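Local coordinates for putative HpcE protein (Mycolicibacterium smegmatis, PDB 6V77), which is of unknown function but belongs to the fumarylacetoacetate hydrolase family and binds a zinc ion, at residues L77-H82 / S212-P217; A83-L88 / S243-G248; D119-L124 / S154-Q159. All blocks are in the same frame, centred on the assembly; numbering follows the deposited sequence.

Interaction 1: L77-H82 / S212-P217; sequences LNYDDH and SQLIFP. With SO4 (sulfate ion), chain O.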
loop_
_atom_site.group_PDB
_atom_site.type_symbol
_atom_site.label_atom_id
_atom_site.label_comp_id
_atom_site.label_asym_id
_atom_site.label_seq_id
_atom_site.Cartn_x
_atom_site.Cartn_y
_atom_site.Cartn_z
ATOM N N LEU B 77 17.723 0.080 4.712
ATOM C CA LEU B 77 19.045 -0.442 5.056
ATOM C C LEU B 77 19.380 -1.760 4.375
ATOM O O LEU B 77 19.464 -2.796 5.043
ATOM C CB LEU B 77 19.162 -0.620 6.570
ATOM C CG LEU B 77 18.751 0.607 7.391
ATOM C CD1 LEU B 77 18.918 0.329 8.871
ATOM C CD2 LEU B 77 19.537 1.850 6.976
ATOM N N ASN B 78 19.567 -1.748 3.056
ATOM C CA ASN B 78 19.852 -2.977 2.323
ATOM C C ASN B 78 21.170 -2.900 1.562
ATOM O O ASN B 78 21.419 -3.710 0.669
ATOM C CB ASN B 78 18.687 -3.330 1.388
ATOM C CG ASN B 78 18.693 -4.797 0.980
ATOM O OD1 ASN B 78 19.402 -5.610 1.573
ATOM N ND2 ASN B 78 17.894 -5.141 -0.026
ATOM N N TYR B 79 22.027 -1.939 1.911
ATOM C CA TYR B 79 23.432 -1.919 1.524
ATOM C C TYR B 79 24.201 -1.599 2.797
ATOM O O TYR B 79 23.780 -0.729 3.564
ATOM C CB TYR B 79 23.738 -0.853 0.452
ATOM C CG TYR B 79 23.133 -1.085 -0.924
ATOM C CD1 TYR B 79 23.945 -1.429 -2.009
ATOM C CD2 TYR B 79 21.754 -0.936 -1.145
ATOM C CE1 TYR B 79 23.412 -1.631 -3.277
ATOM C CE2 TYR B 79 21.203 -1.150 -2.415
ATOM C CZ TYR B 79 22.044 -1.488 -3.473
ATOM O OH TYR B 79 21.521 -1.689 -4.729
ATOM N N ASP B 80 25.300 -2.308 3.044
ATOM C CA ASP B 80 25.954 -2.164 4.343
ATOM C C ASP B 80 26.415 -0.735 4.580
ATOM O O ASP B 80 26.272 -0.207 5.689
ATOM C CB ASP B 80 27.145 -3.109 4.472
ATOM C CG ASP B 80 27.686 -3.155 5.896
ATOM O OD1 ASP B 80 26.860 -3.208 6.840
ATOM O OD2 ASP B 80 28.924 -3.133 6.077
ATOM N N ASP B 81 26.973 -0.094 3.557
ATOM C CA ASP B 81 27.512 1.244 3.761
ATOM C C ASP B 81 26.404 2.272 3.954
ATOM O O ASP B 81 26.624 3.292 4.610
ATOM C CB ASP B 81 28.420 1.610 2.594
ATOM C CG ASP B 81 29.626 0.696 2.503
ATOM O OD1 ASP B 81 29.959 0.048 3.522
ATOM O OD2 ASP B 81 30.233 0.623 1.413
ATOM N N HIS B 82 25.198 2.018 3.423
ATOM C CA HIS B 82 24.089 2.913 3.734
ATOM C C HIS B 82 23.590 2.682 5.157
ATOM O O HIS B 82 23.229 3.635 5.854
ATOM C CB HIS B 82 22.938 2.747 2.741
ATOM C CG HIS B 82 21.737 3.575 3.090
ATOM N ND1 HIS B 82 21.796 4.950 3.204
ATOM C CD2 HIS B 82 20.461 3.226 3.393
ATOM C CE1 HIS B 82 20.605 5.413 3.540
ATOM N NE2 HIS B 82 19.776 4.390 3.659
ATOM N N SER B 212 25.172 -5.982 -6.546
ATOM C CA SER B 212 25.844 -7.096 -5.893
ATOM C C SER B 212 26.174 -6.782 -4.434
ATOM O O SER B 212 26.486 -7.705 -3.671
ATOM C CB SER B 212 27.118 -7.464 -6.668
ATOM O OG SER B 212 27.909 -6.307 -6.870
ATOM N N GLN B 213 26.098 -5.515 -4.024
ATOM C CA GLN B 213 26.277 -5.137 -2.628
ATOM C C GLN B 213 24.979 -5.170 -1.822
ATOM O O GLN B 213 24.981 -4.738 -0.667
ATOM C CB GLN B 213 26.904 -3.729 -2.523
ATOM C CG GLN B 213 28.313 -3.643 -3.099
ATOM C CD GLN B 213 29.227 -4.684 -2.498
ATOM O OE1 GLN B 213 29.767 -5.527 -3.205
ATOM N NE2 GLN B 213 29.398 -4.636 -1.188
ATOM N N LEU B 214 23.870 -5.650 -2.389
ATOM C CA LEU B 214 22.654 -5.770 -1.593
ATOM C C LEU B 214 22.891 -6.744 -0.440
ATOM O O LEU B 214 23.465 -7.820 -0.630
ATOM C CB LEU B 214 21.481 -6.262 -2.464
ATOM C CG LEU B 214 20.841 -5.224 -3.393
ATOM C CD1 LEU B 214 19.984 -5.946 -4.424
ATOM C CD2 LEU B 214 19.954 -4.251 -2.579
ATOM N N ILE B 215 22.474 -6.359 0.765
ATOM C CA ILE B 215 22.556 -7.283 1.891
ATOM C C ILE B 215 21.600 -8.445 1.672
ATOM O O ILE B 215 21.949 -9.615 1.863
ATOM C CB ILE B 215 22.248 -6.549 3.209
ATOM C CG1 ILE B 215 23.288 -5.460 3.473
ATOM C CG2 ILE B 215 22.202 -7.535 4.371
ATOM C CD1 ILE B 215 22.907 -4.518 4.628
ATOM N N PHE B 216 20.380 -8.132 1.259
ATOM C CA PHE B 216 19.370 -9.125 0.916
ATOM C C PHE B 216 19.108 -8.999 -0.575
ATOM O O PHE B 216 18.483 -8.023 -1.015
ATOM C CB PHE B 216 18.097 -8.885 1.730
ATOM C CG PHE B 216 18.359 -8.777 3.211
ATOM C CD1 PHE B 216 18.678 -9.910 3.958
ATOM C CD2 PHE B 216 18.318 -7.545 3.849
ATOM C CE1 PHE B 216 18.944 -9.811 5.315
ATOM C CE2 PHE B 216 18.588 -7.446 5.204
ATOM C CZ PHE B 216 18.905 -8.578 5.931
ATOM N N PRO B 217 19.628 -9.905 -1.399
ATOM C CA PRO B 217 19.446 -9.784 -2.849
ATOM C C PRO B 217 17.984 -9.898 -3.236
ATOM O O PRO B 217 17.128 -10.266 -2.434
ATOM C CB PRO B 217 20.258 -10.952 -3.409
ATOM C CG PRO B 217 21.309 -11.189 -2.382
ATOM C CD PRO B 217 20.617 -10.940 -1.057
HETATM S S SO4 O . 16.023 4.328 4.345
HETATM O O1 SO4 O . 17.436 4.381 4.705
HETATM O O2 SO4 O . 15.442 5.671 4.287
HETATM O O3 SO4 O . 15.848 3.698 3.035
HETATM O O4 SO4 O . 15.313 3.509 5.326
HETATM O O HOH W 1 26.459 -4.181 1.430
#
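ND2 of Asn78 is gripped by two acceptors, Phe216 O at 3.1 Å and Thr239 O. The bond to Phe216 lies near the amide plane of Asn78 and meets Phe216 O on a lone pair. At the other end of the amide, OD1 of Asn78 accepts from Phe216 N at 2.7 Å, in the carbonyl plane and on a lone pair. Three bonds therefore hold the amide and fix its flip. CG of Asn78 stands anti to the backbone N (chi1 -160°), which carries the amide across to the 212-217 loop.

The backbone adds a third bond between the segments. Ile215 N donates to Asn78 O at 2.9 Å, almost straight but from above the carbonyl plane. Leu214 CA also points its hydrogen at this oxygen. Beside these bonds, CD2 of Leu214 lies 3.3 Å from CE2 of Tyr79, and CD1 of Ile215 rests against the backbone at Tyr79 and Asp80. Tyr79 is the N-cap residue of helix 80-85. A water joins the first turn of that helix to the loop, accepting from Asp80 N and donating to Gln213 O.

The loop leads into helix 218-226, whose Leu221 packs on both Asn78 and Phe216. Further along segment 77-82, His82 NE2 donates to O1 of a sulfate ion at 2.6 Å. The amide of Asn78 pairs with the N-H and the C=O of one residue, Phe216. It thus ties the start of helix 80-85 to the loop, buried but satisfied at both ends.

Interaction 2: A83-L88 / S243-G248; sequences ATESGL and SGVGMG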
loop_
_atom_site.group_PDB
_atom_site.type_symbol
_atom_site.label_atom_id
_atom_site.label_comp_id
_atom_site.label_asym_id
_atom_site.label_seq_id
_atom_site.Cartn_x
_atom_site.Cartn_y
_atom_site.Cartn_z
ATOM N N ALA B 83 23.561 1.422 5.607
ATOM C CA ALA B 83 23.261 1.145 7.011
ATOM C C ALA B 83 24.204 1.907 7.941
ATOM O O ALA B 83 23.763 2.552 8.905
ATOM C CB ALA B 83 23.347 -0.358 7.275
ATOM N N THR B 84 25.509 1.865 7.653
ATOM C CA THR B 84 26.478 2.553 8.504
ATOM C C THR B 84 26.194 4.049 8.575
ATOM O O THR B 84 26.282 4.656 9.647
ATOM C CB THR B 84 27.905 2.335 7.985
ATOM O OG1 THR B 84 28.145 0.936 7.775
ATOM C CG2 THR B 84 28.909 2.873 8.978
ATOM N N GLU B 85 25.880 4.664 7.437
ATOM C CA GLU B 85 25.715 6.112 7.391
ATOM C C GLU B 85 24.377 6.578 7.961
ATOM O O GLU B 85 24.224 7.772 8.256
ATOM C CB GLU B 85 25.891 6.606 5.945
ATOM C CG GLU B 85 24.646 6.498 5.088
ATOM C CD GLU B 85 24.900 6.761 3.619
ATOM O OE1 GLU B 85 25.992 7.249 3.258
ATOM O OE2 GLU B 85 23.986 6.476 2.820
ATOM N N SER B 86 23.420 5.670 8.142
ATOM C CA SER B 86 22.124 6.018 8.700
ATOM C C SER B 86 22.167 6.245 10.202
ATOM O O SER B 86 21.197 6.775 10.756
ATOM C CB SER B 86 21.121 4.907 8.417
ATOM O OG SER B 86 21.422 3.825 9.274
ATOM N N GLY B 87 23.241 5.836 10.872
ATOM C CA GLY B 87 23.300 5.879 12.317
ATOM C C GLY B 87 22.640 4.704 13.000
ATOM O O GLY B 87 22.720 4.596 14.233
ATOM N N LEU B 88 22.000 3.819 12.244
ATOM C CA LEU B 88 21.311 2.661 12.791
ATOM C C LEU B 88 22.178 1.415 12.662
ATOM O O LEU B 88 23.149 1.377 11.900
ATOM C CB LEU B 88 19.983 2.442 12.069
ATOM C CG LEU B 88 18.997 3.612 12.140
ATOM C CD1 LEU B 88 17.889 3.435 11.115
ATOM C CD2 LEU B 88 18.413 3.734 13.540
ATOM N N SER B 243 25.061 3.660 -0.276
ATOM C CA SER B 243 25.515 4.787 0.534
ATOM C C SER B 243 25.604 6.064 -0.304
ATOM O O SER B 243 25.480 6.057 -1.536
ATOM C CB SER B 243 26.862 4.476 1.169
ATOM O OG SER B 243 27.881 4.487 0.184
ATOM N N GLY B 244 25.839 7.180 0.384
ATOM C CA GLY B 244 25.918 8.474 -0.261
ATOM C C GLY B 244 24.695 9.348 -0.082
ATOM O O GLY B 244 24.670 10.467 -0.623
ATOM N N VAL B 245 23.686 8.904 0.669
ATOM C CA VAL B 245 22.529 9.776 0.844
ATOM C C VAL B 245 22.941 11.026 1.623
ATOM O O VAL B 245 23.957 11.058 2.333
ATOM C CB VAL B 245 21.356 9.052 1.527
ATOM C CG1 VAL B 245 21.091 7.722 0.845
ATOM C CG2 VAL B 245 21.591 8.892 3.034
ATOM N N GLY B 246 22.142 12.087 1.472
ATOM C CA GLY B 246 22.497 13.361 2.076
ATOM C C GLY B 246 22.504 13.339 3.590
ATOM O O GLY B 246 23.324 14.012 4.218
ATOM N N MET B 247 21.607 12.557 4.207
ATOM C CA MET B 247 21.596 12.563 5.667
ATOM C C MET B 247 22.821 11.868 6.259
ATOM O O MET B 247 23.063 12.001 7.463
ATOM C CB MET B 247 20.304 11.910 6.198
ATOM C CG MET B 247 20.260 10.427 6.000
ATOM S SD MET B 247 18.938 9.723 7.011
ATOM C CE MET B 247 18.976 7.999 6.476
ATOM N N GLY B 248 23.597 11.147 5.443
ATOM C CA GLY B 248 24.814 10.495 5.882
ATOM C C GLY B 248 26.082 11.310 5.718
ATOM O O GLY B 248 27.151 10.879 6.172
HETATM O O HOH W 2 26.439 9.893 2.725
#
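CG of Glu85 takes the crowded position between the backbone N and the carbonyl carbon (chi1 83°), and the chain runs extended beyond it (chi2 -170°). This sends the carboxylate straight from the helix into the bend at Ser243 to Val245. There OE1 of Glu85 accepts from Gly244 N at 2.9 Å, through its syn lone pair and along a nearly straight line of 170°. OE2 of Glu85 accepts a longer bond from Val245 N at 3.3 Å, and this donor sits above the carboxylate plane. The strongest partner of OE2 is His82 ND1, one turn earlier on the same helix. CG2 of Val245 packs 3.4 Å from OE2 of Glu85. A water bridges the segments too, donating to OE1 of Glu85 at 2.7 Å and to Val245 O.

The contact joins the last turn of helix 80-85 to the loop between strands 236-238 and 260-265, within the fumarylacetoacetate hydrolase family region. Ser86 makes an ST turn: its OG accepts from Leu88 N at 3.0 Å. The same hydroxyl donates to Ala83 O, which also takes Ser86 N. Gly87 follows with positive phi.

The loop comes close to the helix at Gly248. Gly248 has no side chain, and its CA lies 4.0 Å from CB of Glu85, so helix and loop approach closely here. CE of Met247 touches CB of Ser86 at 4.2 Å, at the end of an extended side chain.

Interaction 3: D119-L124 / S154-Q159; sequences DWEVEL and SERDLQ. With ZN (zinc ion), chain L; SO4 (sulfate ion), chain O.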
loop_
_atom_site.group_PDB
_atom_site.type_symbol
_atom_site.label_atom_id
_atom_site.label_comp_id
_atom_site.label_asym_id
_atom_site.label_seq_id
_atom_site.Cartn_x
_atom_site.Cartn_y
_atom_site.Cartn_z
ATOM N N ASP B 119 15.806 14.090 0.716
ATOM C CA ASP B 119 17.011 13.318 0.492
ATOM C C ASP B 119 16.786 12.378 -0.687
ATOM O O ASP B 119 15.651 11.976 -0.964
ATOM C CB ASP B 119 17.350 12.535 1.748
ATOM C CG ASP B 119 18.800 12.155 1.841
ATOM O OD1 ASP B 119 19.572 12.397 0.883
ATOM O OD2 ASP B 119 19.164 11.623 2.908
ATOM N N TRP B 120 17.874 12.036 -1.377
ATOM C CA TRP B 120 17.860 11.184 -2.564
ATOM C C TRP B 120 18.258 9.756 -2.203
ATOM O O TRP B 120 19.041 9.533 -1.274
ATOM C CB TRP B 120 18.841 11.724 -3.614
ATOM C CG TRP B 120 20.250 11.880 -3.060
ATOM C CD1 TRP B 120 21.236 10.929 -3.045
ATOM C CD2 TRP B 120 20.802 13.037 -2.412
ATOM N NE1 TRP B 120 22.363 11.429 -2.446
ATOM C CE2 TRP B 120 22.123 12.717 -2.041
ATOM C CE3 TRP B 120 20.306 14.312 -2.114
ATOM C CZ2 TRP B 120 22.954 13.617 -1.397
ATOM C CZ3 TRP B 120 21.144 15.216 -1.468
ATOM C CH2 TRP B 120 22.454 14.864 -1.121
ATOM N N GLU B 121 17.748 8.786 -2.989
ATOM C CA GLU B 121 18.056 7.359 -2.792
ATOM C C GLU B 121 17.829 6.639 -4.130
ATOM O O GLU B 121 16.693 6.258 -4.422
ATOM C CB GLU B 121 17.173 6.740 -1.696
ATOM C CG GLU B 121 17.306 7.328 -0.271
ATOM C CD GLU B 121 16.759 6.414 0.825
ATOM O OE1 GLU B 121 16.016 5.472 0.489
ATOM O OE2 GLU B 121 17.085 6.612 2.011
ATOM N N VAL B 122 18.888 6.427 -4.923
ATOM C CA VAL B 122 18.718 5.624 -6.142
ATOM C C VAL B 122 18.438 4.182 -5.750
ATOM O O VAL B 122 19.054 3.646 -4.819
ATOM C CB VAL B 122 19.947 5.697 -7.073
ATOM C CG1 VAL B 122 21.242 5.278 -6.367
ATOM C CG2 VAL B 122 19.743 4.804 -8.313
ATOM N N GLU B 123 17.489 3.538 -6.443
ATOM C CA GLU B 123 17.194 2.145 -6.129
ATOM C C GLU B 123 16.875 1.353 -7.386
ATOM O O GLU B 123 16.309 1.879 -8.349
ATOM C CB GLU B 123 16.012 2.009 -5.163
ATOM C CG GLU B 123 16.149 2.894 -3.932
ATOM C CD GLU B 123 15.397 2.392 -2.733
ATOM O OE1 GLU B 123 14.667 1.384 -2.829
ATOM O OE2 GLU B 123 15.573 3.017 -1.683
ATOM N N LEU B 124 17.237 0.071 -7.354
ATOM C CA LEU B 124 16.705 -0.879 -8.321
ATOM C C LEU B 124 15.257 -1.174 -7.964
ATOM O O LEU B 124 14.946 -1.477 -6.805
ATOM C CB LEU B 124 17.518 -2.173 -8.314
ATOM C CG LEU B 124 16.967 -3.287 -9.215
ATOM C CD1 LEU B 124 17.142 -2.903 -10.663
ATOM C CD2 LEU B 124 17.697 -4.596 -8.926
ATOM N N SER B 154 12.906 11.065 0.134
ATOM C CA SER B 154 12.600 10.904 1.554
ATOM C C SER B 154 12.684 12.247 2.252
ATOM O O SER B 154 13.751 12.865 2.259
ATOM C CB SER B 154 13.580 9.918 2.209
ATOM O OG SER B 154 13.645 8.681 1.481
ATOM N N GLU B 155 11.596 12.671 2.895
ATOM C CA GLU B 155 11.645 13.863 3.740
ATOM C C GLU B 155 12.099 13.405 5.127
ATOM O O GLU B 155 11.311 12.865 5.907
ATOM C CB GLU B 155 10.289 14.571 3.753
ATOM C CG GLU B 155 10.378 16.007 4.231
ATOM C CD GLU B 155 10.678 16.062 5.696
ATOM O OE1 GLU B 155 9.775 15.712 6.486
ATOM O OE2 GLU B 155 11.824 16.385 6.054
ATOM N N ARG B 156 13.382 13.642 5.454
ATOM C CA ARG B 156 13.968 12.978 6.617
ATOM C C ARG B 156 13.395 13.473 7.940
ATOM O O ARG B 156 13.426 12.726 8.925
ATOM C CB ARG B 156 15.483 13.150 6.632
ATOM C CG ARG B 156 16.157 12.570 5.403
ATOM C CD ARG B 156 16.053 11.031 5.354
ATOM N NE ARG B 156 17.042 10.522 4.403
ATOM C CZ ARG B 156 17.050 9.300 3.882
ATOM N NH1 ARG B 156 16.102 8.410 4.190
ATOM N NH2 ARG B 156 18.016 8.972 3.030
ATOM N N ASP B 157 12.911 14.720 8.009
ATOM C CA ASP B 157 12.377 15.218 9.278
ATOM C C ASP B 157 11.174 14.387 9.710
ATOM O O ASP B 157 11.129 13.864 10.830
ATOM C CB ASP B 157 11.980 16.700 9.179
ATOM C CG ASP B 157 13.156 17.620 8.909
ATOM O OD1 ASP B 157 14.321 17.173 9.014
ATOM O OD2 ASP B 157 12.902 18.805 8.588
ATOM N N LEU B 158 10.185 14.269 8.827
ATOM C CA LEU B 158 9.016 13.437 9.116
ATOM C C LEU B 158 9.410 11.979 9.295
ATOM O O LEU B 158 8.840 11.271 10.135
ATOM C CB LEU B 158 7.995 13.571 7.988
ATOM C CG LEU B 158 6.678 12.787 8.114
ATOM C CD1 LEU B 158 5.962 13.189 9.388
ATOM C CD2 LEU B 158 5.787 13.020 6.901
ATOM N N GLN B 159 10.371 11.504 8.498
ATOM C CA GLN B 159 10.714 10.084 8.515
ATOM C C GLN B 159 11.183 9.636 9.892
ATOM O O GLN B 159 10.887 8.516 10.322
ATOM C CB GLN B 159 11.803 9.777 7.481
ATOM C CG GLN B 159 12.050 8.267 7.351
ATOM C CD GLN B 159 13.274 7.923 6.502
ATOM O OE1 GLN B 159 13.688 8.699 5.636
ATOM N NE2 GLN B 159 13.846 6.745 6.745
HETATM ZN ZN ZN L . 14.934 3.514 0.331
HETATM S S SO4 O . 16.023 4.328 4.345
HETATM O O1 SO4 O . 17.436 4.381 4.705
HETATM O O2 SO4 O . 15.442 5.671 4.287
HETATM O O3 SO4 O . 15.848 3.698 3.035
HETATM O O4 SO4 O . 15.313 3.509 5.326
HETATM O O HOH W 3 13.667 1.809 0.007
#
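The zinc site of this fumarylacetoacetate hydrolase family domain lies along strand 118-128, and this contact joins that strand to the neighbouring strand 144-155 and to helix 156-160. Asp119 and Ser154 form an antiparallel hydrogen-bonded pair, with Asp119 N to Ser154 O at 2.8 Å and Ser154 N to Asp119 O at 3.1 Å. OE1 of Glu121 and OE2 of Glu123 bind the zinc, each at 2.2 Å. Asp152 and a water also bind it.

Arg156 carries the side-chain contact. Its chain bends at chi2 (-67°) and brings the guanidinium edge to two carboxylates. NE and NH2 grip OD2 of Asp119 side-on, with NE at 2.8 Å on the anti lone pair. The Asp119 carboxylate and the guanidinium planes are 83° apart. NH1 and NH2 grip OE2 of Glu121 end-on, with NH2 at 2.7 Å, also on an anti lone pair. NH1 has two further acceptors, OE1 of Gln159 and O2 of the sulfate, the latter at 2.8 Å. Gly246 N also donates to OD1 of Asp119 and Met247 N to OD2. Glu155, at the N-cap of the helix, accepts from Asp157 N and Leu158 N.

Glu121 thus splits its carboxylate between two charges, one oxygen on the metal and the other on Arg156. Arg156 is a second-shell residue that probably helps to fix the turn of this zinc ligand, and Asp119 and Gln159 in turn hold Arg156. The zinc and the arginine together probably keep Glu121 ionised, and the buried positive charge of Arg156 is likely offset by Asp119 and Glu121.

In the fold
Interaction 3 is buried, interaction 1 is partly buried, and interaction 2 lies at the surface. Interactions 1 and 2 share helix 80-85: the first holds its start, the second its last turn, each against a different loop. Both rely on side-chain grips of backbone groups, by a neutral amide in interaction 1 and a carboxylate in interaction 2. Interaction 3 joins two sheet strands and a short helix, and there charge meets charge and metal. Loop 243-248 also reaches the strand of interaction 3. Segments 77-82 and 154-159 meet at one sulfate, which His82, Arg156 and Gln159 bind together with Lys171.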